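Cysteine desulfurase (Fervidobacterium islandicum, PDB 6A6E) catalyses the pyridoxal-phosphate-dependent release of sulfur from cysteine and, as a SufS protein, probably supplies it for iron-sulfur cluster assembly. Local coordinates at residues E192-I195 / E196-E200; V220-K224 / L225-F229; S340-K343 / S344-F348. One frame throughout, in Å; residues are numbered along the deposited sequence.

Overall arrangement
Three local contacts follow one another along the chain. Contacts 1 and 2 lie by the seven-stranded sheet, their centres 10 Å apart: helix 195-201 reaches the turn of contact 2 through Arg199, whose NH1 makes a 2.9 Å salt bridge to Asp228 OD2. Contact 3 leads into the six-stranded sheet, its centre 18 Å from contact 1's, yet the two segments meet where Glu192 N lies 2.8 Å from Ser341 O, probably a hydrogen bond. Contacts 2 and 3 stay about 11 Å apart at their nearest atoms. All three lie outside the first shell of the cofactor: the side chains of Leu345, Ile195 and Val220 are about 7, 11 and 13 Å from a bound pyridoxal phosphate.

Contact 1: residues E192-I195 / E196-E200; sequences EMPI and ELIRE
Arg199 N donates to Ile195 O over 2.8 Å, and one residue earlier Ile198 N reaches Pro194 O at 3.0 Å. These two bonds close the first turn of helix 195-201, with Pro194 as its N-cap. Just before it the chain kinks in an inverse gamma turn centred on Pro194, where Ile195 N makes a weak bond back to Met193 O. The Pro194 ring also packs on the side chain three residues on, Leu197, CB to CB 4.0 Å, and Leu197 CD2 comes back to within 4.2 Å of Pro194 CG. Ile198 has CG1 beside its own backbone N (chi1 -64°), which brings that branch alongside the Pro194 carbonyl, CG1 to O 3.5 Å; beyond it, Ile167 of helix 164-173 packs on both Pro194 and Ile198. Arg199 bends away from the turn, and its NH2 bonds to the carbonyls of Phe202 and Ala205, just beyond the helix. Polar binding across this turn is therefore all main chain: proline has no polar side chain to cap the first N-H groups, so the share of Pro194 is its carbonyl and an apolar ring.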
loop_
_atom_site.group_PDB
_atom_site.type_symbol
_atom_site.label_atom_id
_atom_site.label_comp_id
_atom_site.label_asym_id
_atom_site.label_seq_id
_atom_site.Cartn_x
_atom_site.Cartn_y
_atom_site.Cartn_z
ATOM N N GLU A 192 3.411 26.129 9.402
ATOM C CA GLU A 192 4.694 25.425 9.363
ATOM C C GLU A 192 5.384 25.499 10.734
ATOM O O GLU A 192 5.568 26.567 11.257
ATOM C CB GLU A 192 5.611 25.988 8.288
ATOM C CG GLU A 192 5.017 25.825 6.876
ATOM C CD GLU A 192 5.878 26.405 5.756
ATOM O OE1 GLU A 192 6.844 27.134 6.062
ATOM O OE2 GLU A 192 5.588 26.141 4.548
ATOM N N MET A 193 5.734 24.342 11.300
ATOM C CA MET A 193 6.255 24.266 12.635
ATOM C C MET A 193 7.779 24.519 12.689
ATOM O O MET A 193 8.511 24.192 11.754
ATOM C CB MET A 193 5.938 22.907 13.282
ATOM C CG MET A 193 4.452 22.612 13.472
ATOM S SD MET A 193 3.556 23.888 14.441
ATOM C CE MET A 193 1.833 23.390 14.289
ATOM N N PRO A 194 8.242 25.056 13.816
ATOM C CA PRO A 194 9.637 25.341 14.042
ATOM C C PRO A 194 10.350 24.044 14.433
ATOM O O PRO A 194 10.721 23.817 15.585
ATOM C CB PRO A 194 9.580 26.391 15.177
ATOM C CG PRO A 194 8.443 25.913 16.014
ATOM C CD PRO A 194 7.406 25.463 14.966
ATOM N N ILE A 195 10.583 23.185 13.447
ATOM C CA ILE A 195 11.190 21.876 13.715
ATOM C C ILE A 195 12.571 21.912 14.417
ATOM O O ILE A 195 12.802 21.134 15.377
ATOM C CB ILE A 195 11.343 21.074 12.405
ATOM C CG1 ILE A 195 9.966 20.776 11.841
ATOM C CG2 ILE A 195 12.088 19.780 12.680
ATOM C CD1 ILE A 195 10.005 20.200 10.436
ATOM N N GLU A 196 13.462 22.793 13.978
ATOM C CA GLU A 196 14.798 22.919 14.644
ATOM C C GLU A 196 14.719 23.384 16.097
ATOM O O GLU A 196 15.401 22.852 16.974
ATOM C CB GLU A 196 15.713 23.798 13.817
ATOM C CG GLU A 196 16.069 23.075 12.529
ATOM C CD GLU A 196 17.149 23.731 11.683
ATOM O OE1 GLU A 196 18.127 24.227 12.244
ATOM O OE2 GLU A 196 17.042 23.695 10.442
ATOM N N LEU A 197 13.810 24.307 16.375
ATOM C CA LEU A 197 13.600 24.738 17.767
ATOM C C LEU A 197 13.111 23.532 18.574
ATOM O O LEU A 197 13.571 23.285 19.693
ATOM C CB LEU A 197 12.614 25.878 17.808
ATOM C CG LEU A 197 12.133 26.256 19.212
ATOM C CD1 LEU A 197 13.261 26.825 20.081
ATOM C CD2 LEU A 197 10.958 27.214 19.073
ATOM N N ILE A 198 12.212 22.728 17.989
ATOM C CA ILE A 198 11.776 21.519 18.692
ATOM C C ILE A 198 12.907 20.541 18.877
ATOM O O ILE A 198 13.071 19.953 19.956
ATOM C CB ILE A 198 10.516 20.878 18.010
ATOM C CG1 ILE A 198 9.372 21.862 18.113
ATOM C CG2 ILE A 198 10.138 19.533 18.663
ATOM C CD1 ILE A 198 8.272 21.576 17.149
ATOM N N ARG A 199 13.734 20.369 17.858
ATOM C CA ARG A 199 14.817 19.399 17.957
ATOM C C ARG A 199 15.787 19.773 19.114
ATOM O O ARG A 199 16.207 18.889 19.883
ATOM C CB ARG A 199 15.559 19.402 16.636
ATOM C CG ARG A 199 16.941 18.753 16.611
ATOM C CD ARG A 199 16.940 17.251 16.752
ATOM N NE ARG A 199 16.448 16.700 18.017
ATOM C CZ ARG A 199 16.228 15.394 18.223
ATOM N NH1 ARG A 199 16.426 14.501 17.251
ATOM N NH2 ARG A 199 15.750 14.960 19.383
ATOM N N GLU A 200 16.122 21.062 19.237
ATOM C CA GLU A 200 17.026 21.521 20.374
ATOM C C GLU A 200 16.373 21.553 21.709
ATOM O O GLU A 200 17.028 21.233 22.722
ATOM C CB GLU A 200 17.692 22.871 20.097
ATOM C CG GLU A 200 18.349 22.997 18.732
ATOM C CD GLU A 200 19.354 21.891 18.424
ATOM O OE1 GLU A 200 19.838 21.241 19.385
ATOM O OE2 GLU A 200 19.647 21.672 17.214
#

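Contact 2: residues V220-K224 / L225-F229; sequences VDVKK and LDVDF
Val220 and Leu225 cross at about a right angle beside the short helix 222-225, a single turn that leads into strand 229-233 of the seven-stranded sheet in the large domain of this aminotransferase class-V fold. Their methyls meet at 4.1 Å, Val220 CG1 to Leu225 CD1. Leu225 carries CG beside its own backbone N (chi1 -60°), and this lays CG 3.5 Å from Asp221 O, the same oxygen that takes the Leu225 N-H over 3.1 Å. Farther round, Val222, though pointing away, has its CB 4.3 Å from Val227 CG2, while Leu225 and Val227 both rest on Ile195 of helix 195-201. Asp221 is the N-cap: its OD1 receives Lys224 N at 3.2 Å from above the carboxylate plane, 66° out of it, and Lys223 N more weakly. Asn91 ND2 is a further donor to that OD1, so one oxygen ties the helix start to the neighbouring loop. Asp226 is the first residue past the helix, and its positive phi (61°) turns the chain toward the strand. Val222 O serves both the helix and its exit, taking a weak bond from Asp226 N and a water 2.8 Å away that also donates to Val227 O. Asp226 OD1 forms a salt bridge with Lys249 and accepts from a second water, 2.9 Å away, which also donates to Lys223 O.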
loop_
_atom_site.group_PDB
_atom_site.type_symbol
_atom_site.label_atom_id
_atom_site.label_comp_id
_atom_site.label_asym_id
_atom_site.label_seq_id
_atom_site.Cartn_x
_atom_site.Cartn_y
_atom_site.Cartn_z
ATOM N N VAL A 220 12.926 20.049 2.130
ATOM C CA VAL A 220 13.174 19.338 3.390
ATOM C C VAL A 220 14.555 18.662 3.272
ATOM O O VAL A 220 14.836 17.943 2.309
ATOM C CB VAL A 220 12.055 18.322 3.679
ATOM C CG1 VAL A 220 12.432 17.346 4.788
ATOM C CG2 VAL A 220 10.751 19.021 4.079
ATOM N N ASP A 221 15.454 18.979 4.206
ATOM C CA ASP A 221 16.784 18.424 4.257
ATOM C C ASP A 221 16.897 17.802 5.628
ATOM O O ASP A 221 17.040 18.502 6.640
ATOM C CB ASP A 221 17.804 19.517 4.051
ATOM C CG ASP A 221 19.241 19.032 4.229
ATOM O OD1 ASP A 221 19.506 18.018 4.938
ATOM O OD2 ASP A 221 20.119 19.667 3.606
ATOM N N VAL A 222 16.820 16.460 5.669
ATOM C CA VAL A 222 16.658 15.757 6.955
ATOM C C VAL A 222 17.890 15.900 7.859
ATOM O O VAL A 222 17.791 15.734 9.088
ATOM C CB VAL A 222 16.286 14.249 6.748
ATOM C CG1 VAL A 222 14.891 14.150 6.115
ATOM C CG2 VAL A 222 17.309 13.516 5.884
ATOM N N LYS A 223 19.040 16.141 7.255
ATOM C CA LYS A 223 20.294 16.325 8.009
ATOM C C LYS A 223 20.380 17.668 8.693
ATOM O O LYS A 223 20.801 17.745 9.837
ATOM C CB LYS A 223 21.513 16.156 7.107
ATOM C CG LYS A 223 21.611 14.795 6.421
ATOM C CD LYS A 223 22.193 13.681 7.305
ATOM C CE LYS A 223 21.270 13.281 8.464
ATOM N NZ LYS A 223 21.684 12.089 9.281
ATOM N N LYS A 224 19.957 18.721 8.007
ATOM C CA LYS A 224 19.790 20.023 8.637
ATOM C C LYS A 224 18.766 20.041 9.740
ATOM O O LYS A 224 18.985 20.629 10.805
ATOM C CB LYS A 224 19.361 21.049 7.614
ATOM C CG LYS A 224 20.495 21.453 6.751
ATOM C CD LYS A 224 20.095 22.519 5.732
ATOM C CE LYS A 224 21.357 22.856 4.957
ATOM N NZ LYS A 224 20.971 23.817 3.892
ATOM N N LEU A 225 17.616 19.425 9.495
ATOM C CA LEU A 225 16.565 19.404 10.533
ATOM C C LEU A 225 17.003 18.511 11.691
ATOM O O LEU A 225 16.583 18.741 12.837
ATOM C CB LEU A 225 15.213 18.921 9.985
ATOM C CG LEU A 225 14.621 19.742 8.875
ATOM C CD1 LEU A 225 13.363 19.050 8.356
ATOM C CD2 LEU A 225 14.340 21.149 9.386
ATOM N N ASP A 226 17.835 17.502 11.387
ATOM C CA ASP A 226 18.301 16.518 12.382
ATOM C C ASP A 226 17.185 15.684 13.054
ATOM O O ASP A 226 17.313 15.183 14.198
ATOM C CB ASP A 226 19.155 17.201 13.454
ATOM C CG ASP A 226 20.011 16.182 14.237
ATOM O OD1 ASP A 226 20.436 15.162 13.649
ATOM O OD2 ASP A 226 20.240 16.359 15.444
ATOM N N VAL A 227 16.079 15.532 12.332
ATOM C CA VAL A 227 15.027 14.644 12.765
ATOM C C VAL A 227 15.508 13.221 12.777
ATOM O O VAL A 227 16.364 12.827 12.002
ATOM C CB VAL A 227 13.756 14.721 11.856
ATOM C CG1 VAL A 227 13.127 16.089 11.892
ATOM C CG2 VAL A 227 14.028 14.350 10.424
ATOM N N ASP A 228 14.935 12.418 13.660
ATOM C CA ASP A 228 15.183 10.986 13.668
ATOM C C ASP A 228 14.387 10.202 12.625
ATOM O O ASP A 228 14.910 9.253 12.047
ATOM C CB ASP A 228 14.919 10.503 15.059
ATOM C CG ASP A 228 15.916 11.203 16.100
ATOM O OD1 ASP A 228 17.108 11.293 15.790
ATOM O OD2 ASP A 228 15.470 11.728 17.119
ATOM N N PHE A 229 13.137 10.570 12.443
ATOM C CA PHE A 229 12.263 9.950 11.482
ATOM C C PHE A 229 11.420 11.043 10.864
ATOM O O PHE A 229 11.057 12.018 11.556
ATOM C CB PHE A 229 11.331 8.896 12.124
ATOM C CG PHE A 229 12.046 7.760 12.763
ATOM C CD1 PHE A 229 12.530 6.721 12.006
ATOM C CD2 PHE A 229 12.331 7.802 14.118
ATOM C CE1 PHE A 229 13.249 5.718 12.568
ATOM C CE2 PHE A 229 13.029 6.764 14.701
ATOM C CZ PHE A 229 13.498 5.723 13.931
HETATM O O HOH W 1 18.168 13.230 10.258
HETATM O O HOH W 2 21.532 15.595 10.979
#

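Contact 3: residues S340-K343 / S344-F348; sequences SSHK and SLVSF
This tight turn feeds strand 345-350, an inner strand of the six-stranded mixed sheet. At its centre is Ser344, whose positive phi (81°) and weak bond from Leu345 N to Lys343 O, 2.9 Å, fit a classic gamma turn. His342 braces the turn across its mouth: NE2 gives its hydrogen to Leu345 O over 2.6 Å, the oxygen lying at the ring edge and the ring nitrogen in the carbonyl plane, though the bond is bent to 138°. With CG anti to the backbone N (chi1 -166°), the imidazole extends over to the strand. ND1 bonds to Pro337 O, so both nitrogens face carbonyls and the ring may well be doubly protonated. An alanine here has no ring, and the carbonyls of Leu345 and Pro337 would probably lose the bridge between them, setting the turn freer to shift. Val346 CG2 approaches NE2 obliquely at 4.0 Å. Ser344 is pinned from outside, its N bonded to Ser319 OG and its OG weakly to Gln185 NE2, a cofactor-pocket residue. Lys343 curls back, its chain bent beyond CB, until its NZ meets Ser340 O at 2.6 Å, tilted off the carbonyl plane.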
loop_
_atom_site.group_PDB
_atom_site.type_symbol
_atom_site.label_atom_id
_atom_site.label_comp_id
_atom_site.label_asym_id
_atom_site.label_seq_id
_atom_site.Cartn_x
_atom_site.Cartn_y
_atom_site.Cartn_z
ATOM N N SER A 340 3.963 34.659 8.690
ATOM C CA SER A 340 4.527 34.023 7.484
ATOM C C SER A 340 4.756 32.506 7.677
ATOM O O SER A 340 5.123 31.807 6.718
ATOM C CB SER A 340 5.860 34.677 7.144
ATOM O OG SER A 340 6.763 34.362 8.198
ATOM N N SER A 341 4.553 32.007 8.889
ATOM C CA SER A 341 4.435 30.562 9.127
ATOM C C SER A 341 3.178 29.928 8.457
ATOM O O SER A 341 3.147 28.698 8.249
ATOM C CB SER A 341 4.480 30.196 10.626
ATOM O OG SER A 341 3.206 30.400 11.271
ATOM N N HIS A 342 2.186 30.735 8.087
ATOM C CA HIS A 342 0.920 30.202 7.567
ATOM C C HIS A 342 1.081 29.955 6.091
ATOM O O HIS A 342 1.309 30.888 5.343
ATOM C CB HIS A 342 -0.230 31.203 7.817
ATOM C CG HIS A 342 -1.602 30.622 7.627
ATOM N ND1 HIS A 342 -2.597 30.773 8.569
ATOM C CD2 HIS A 342 -2.147 29.907 6.607
ATOM C CE1 HIS A 342 -3.694 30.153 8.146
ATOM N NE2 HIS A 342 -3.445 29.622 6.960
ATOM N N LYS A 343 1.023 28.706 5.646
ATOM C CA LYS A 343 1.173 28.417 4.219
ATOM C C LYS A 343 0.175 27.406 3.745
ATOM O O LYS A 343 -0.430 26.764 4.549
ATOM C CB LYS A 343 2.593 27.867 3.965
ATOM C CG LYS A 343 3.702 28.901 4.239
ATOM C CD LYS A 343 3.929 29.715 2.983
ATOM C CE LYS A 343 4.867 30.924 3.117
ATOM N NZ LYS A 343 4.542 31.886 4.208
ATOM N N SER A 344 -0.035 27.343 2.430
ATOM C CA SER A 344 -0.721 26.244 1.706
ATOM C C SER A 344 -2.226 26.305 1.747
ATOM O O SER A 344 -2.873 25.926 0.759
ATOM C CB SER A 344 -0.411 24.844 2.282
ATOM O OG SER A 344 0.877 24.544 2.037
ATOM N N LEU A 345 -2.776 26.662 2.902
ATOM C CA LEU A 345 -4.198 26.507 3.136
ATOM C C LEU A 345 -4.767 27.439 4.194
ATOM O O LEU A 345 -4.062 27.853 5.112
ATOM C CB LEU A 345 -4.460 25.054 3.575
ATOM C CG LEU A 345 -3.786 24.588 4.881
ATOM C CD1 LEU A 345 -4.684 24.845 6.065
ATOM C CD2 LEU A 345 -3.325 23.108 4.851
ATOM N N VAL A 346 -6.081 27.679 4.069
ATOM C CA VAL A 346 -6.833 28.513 4.962
ATOM C C VAL A 346 -8.092 27.811 5.366
ATOM O O VAL A 346 -8.911 27.484 4.525
ATOM C CB VAL A 346 -7.192 29.851 4.256
ATOM C CG1 VAL A 346 -8.019 30.789 5.176
ATOM C CG2 VAL A 346 -5.906 30.531 3.930
ATOM N N SER A 347 -8.222 27.566 6.655
ATOM C CA SER A 347 -9.424 27.024 7.223
ATOM C C SER A 347 -10.219 28.220 7.771
ATOM O O SER A 347 -9.621 29.129 8.393
ATOM C CB SER A 347 -9.109 26.028 8.339
ATOM O OG SER A 347 -8.542 24.813 7.736
ATOM N N PHE A 348 -11.535 28.184 7.582
ATOM C CA PHE A 348 -12.417 29.371 7.831
ATOM C C PHE A 348 -13.889 28.941 7.917
ATOM O O PHE A 348 -14.221 27.812 7.570
ATOM C CB PHE A 348 -12.273 30.459 6.711
ATOM C CG PHE A 348 -12.802 30.021 5.356
ATOM C CD1 PHE A 348 -12.009 29.278 4.519
ATOM C CD2 PHE A 348 -14.095 30.298 4.950
ATOM C CE1 PHE A 348 -12.487 28.852 3.289
ATOM C CE2 PHE A 348 -14.598 29.859 3.749
ATOM C CZ PHE A 348 -13.776 29.133 2.891
#